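Heme oxygenase 1 (Synechocystis sp., PDB 1WE1) opens the heme ring with oxygen and reductase electrons to give biliverdin IXalpha, carbon monoxide and ferrous iron, probably a key step toward the chromophores of the photosynthetic antennae. Local coordinates at residues Val106-Val109 with Arg110-Ala114. Numbering follows the deposited sequence.
Sequences VDRV and RQVAA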
ATOM      1  N   VAL A 106       9.540   2.315  -5.825  1.00 39.23           N
ATOM      2  CA  VAL A 106       9.811   1.194  -6.725  1.00 39.75           C
ATOM      3  C   VAL A 106      11.290   0.855  -6.735  1.00 41.69           C
ATOM      4  O   VAL A 106      11.669  -0.319  -6.763  1.00 41.84           O
ATOM      5  CB  VAL A 106       9.390   1.522  -8.189  1.00 39.63           C
ATOM      6  CG1 VAL A 106      10.048   0.554  -9.171  1.00 37.58           C
ATOM      7  CG2 VAL A 106       7.895   1.458  -8.321  1.00 37.69           C
ATOM      8  N   ASP A 107      12.115   1.899  -6.740  1.00 43.83           N
ATOM      9  CA  ASP A 107      13.570   1.747  -6.752  1.00 45.32           C
ATOM     10  C   ASP A 107      14.060   0.957  -5.540  1.00 45.32           C
ATOM     11  O   ASP A 107      14.889   0.059  -5.675  1.00 44.54           O
ATOM     12  CB  ASP A 107      14.246   3.124  -6.791  1.00 46.70           C
ATOM     13  CG  ASP A 107      14.218   3.762  -8.181  1.00 48.58           C
ATOM     14  OD1 ASP A 107      14.576   4.951  -8.294  1.00 48.89           O
ATOM     15  OD2 ASP A 107      13.850   3.082  -9.162  1.00 50.06           O
ATOM     16  N   ARG A 108      13.544   1.286  -4.360  1.00 45.57           N
ATOM     17  CA  ARG A 108      13.947   0.580  -3.157  1.00 47.48           C
ATOM     18  C   ARG A 108      13.571  -0.902  -3.211  1.00 47.81           C
ATOM     19  O   ARG A 108      14.367  -1.761  -2.834  1.00 47.85           O
ATOM     20  CB  ARG A 108      13.321   1.219  -1.917  1.00 47.59           C
ATOM     21  CG  ARG A 108      13.496   0.366  -0.655  1.00 49.97           C
ATOM     22  CD  ARG A 108      14.969   0.157  -0.329  1.00 51.36           C
ATOM     23  NE  ARG A 108      15.601   1.428  -0.006  1.00 54.49           N
ATOM     24  CZ  ARG A 108      15.604   1.983   1.203  1.00 57.19           C
ATOM     25  NH1 ARG A 108      16.197   3.158   1.386  1.00 59.53           N
ATOM     26  NH2 ARG A 108      15.053   1.356   2.239  1.00 55.95           N
ATOM     27  N   VAL A 109      12.357  -1.198  -3.664  1.00 48.12           N
ATOM     28  CA  VAL A 109      11.895  -2.585  -3.749  1.00 48.69           C
ATOM     29  C   VAL A 109      12.863  -3.404  -4.599  1.00 49.74           C
ATOM     30  O   VAL A 109      13.301  -4.485  -4.206  1.00 49.05           O
ATOM     31  CB  VAL A 109      10.475  -2.668  -4.385  1.00 47.81           C
ATOM     32  CG1 VAL A 109      10.065  -4.120  -4.587  1.00 45.62           C
ATOM     33  CG2 VAL A 109       9.467  -1.963  -3.493  1.00 47.77           C
ATOM     34  N   ARG A 110      13.192  -2.862  -5.766  1.00 50.40           N
ATOM     35  CA  ARG A 110      14.088  -3.510  -6.703  1.00 50.84           C
ATOM     36  C   ARG A 110      15.489  -3.679  -6.136  1.00 51.45           C
ATOM     37  O   ARG A 110      16.138  -4.701  -6.364  1.00 50.52           O
ATOM     38  CB  ARG A 110      14.136  -2.703  -8.006  1.00 51.97           C
ATOM     39  CG  ARG A 110      12.893  -2.881  -8.864  1.00 55.81           C
ATOM     40  CD  ARG A 110      12.773  -4.343  -9.281  1.00 59.88           C
ATOM     41  NE  ARG A 110      11.495  -4.705  -9.900  1.00 62.66           N
ATOM     42  CZ  ARG A 110      10.960  -4.094 -10.952  1.00 63.12           C
ATOM     43  NH1 ARG A 110      11.582  -3.066 -11.524  1.00 64.24           N
ATOM     44  NH2 ARG A 110       9.807  -4.529 -11.444  1.00 61.59           N
ATOM     45  N   GLN A 111      15.950  -2.676  -5.396  1.00 51.88           N
ATOM     46  CA  GLN A 111      17.279  -2.708  -4.805  1.00 52.51           C
ATOM     47  C   GLN A 111      17.336  -3.822  -3.770  1.00 52.80           C
ATOM     48  O   GLN A 111      18.179  -4.718  -3.826  1.00 52.84           O
ATOM     49  CB  GLN A 111      17.584  -1.369  -4.129  1.00 54.10           C
ATOM     50  CG  GLN A 111      19.053  -0.967  -4.150  1.00 56.99           C
ATOM     51  CD  GLN A 111      19.994  -2.138  -3.925  1.00 59.59           C
ATOM     52  OE1 GLN A 111      20.651  -2.620  -4.856  1.00 58.66           O
ATOM     53  NE2 GLN A 111      20.058  -2.610  -2.684  1.00 62.50           N
ATOM     54  N   VAL A 112      16.426  -3.748  -2.814  1.00 51.91           N
ATOM     55  CA  VAL A 112      16.350  -4.725  -1.759  1.00 51.22           C
ATOM     56  C   VAL A 112      16.271  -6.137  -2.329  1.00 51.53           C
ATOM     57  O   VAL A 112      16.836  -7.070  -1.763  1.00 51.06           O
ATOM     58  CB  VAL A 112      15.130  -4.420  -0.857  1.00 52.90           C
ATOM     59  CG1 VAL A 112      14.554  -5.697  -0.277  1.00 53.74           C
ATOM     60  CG2 VAL A 112      15.552  -3.471   0.264  1.00 50.92           C
ATOM     61  N   ALA A 113      15.588  -6.297  -3.458  1.00 50.82           N
ATOM     62  CA  ALA A 113      15.456  -7.621  -4.059  1.00 50.66           C
ATOM     63  C   ALA A 113      16.763  -8.171  -4.633  1.00 50.65           C
ATOM     64  O   ALA A 113      16.879  -9.371  -4.866  1.00 51.25           O
ATOM     65  CB  ALA A 113      14.377  -7.609  -5.140  1.00 45.98           C
ATOM     66  N   ALA A 114      17.748  -7.310  -4.860  1.00 52.03           N
ATOM     67  CA  ALA A 114      19.024  -7.766  -5.425  1.00 53.75           C
ATOM     68  C   ALA A 114      20.108  -8.088  -4.386  1.00 54.70           C
ATOM     69  O   ALA A 114      20.960  -8.952  -4.618  1.00 55.76           O
ATOM     70  CB  ALA A 114      19.557  -6.729  -6.419  1.00 50.58           C
TER
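Val112 N donates to Arg108 O at 2.9 Å in a nearly straight bond (172°), one of four successive i to i+4 backbone hydrogen bonds that join residues 106-109 to 110-114 within helix 100-115, over more than two turns. Arg110 N lies 3.1 Å from Val106 O. Gln111 N to Asp107 O (2.9 Å) and Ala113 N to Val109 O (3.0 Å) are more bent. Near the end of the helix, Ala114 N bonds instead to Gln111 O, three residues back. Both arginines reach neighbouring helices: NH2 of Arg108 forms salt bridges with Glu191 and Asp194 of helix 182-205, and NE of Arg110 forms one with Glu56 of helix 36-59. Helix 100-115 is thus tied to two neighbours in the all-helical heme oxygenase fold, with the side chain of Val109 about 12 Å from the heme. Among the side chains, Arg108 and Val112 meet one turn apart. With CG anti to the backbone N (chi1 169°) and bends at chi2 and chi3, the arginine brings CD to 3.7 Å from Val112 CG2, an aliphatic contact made obliquely. CG of Arg110 lies 3.5 Å from Val106 O, and Val106 itself packs on Phe48 and Val49.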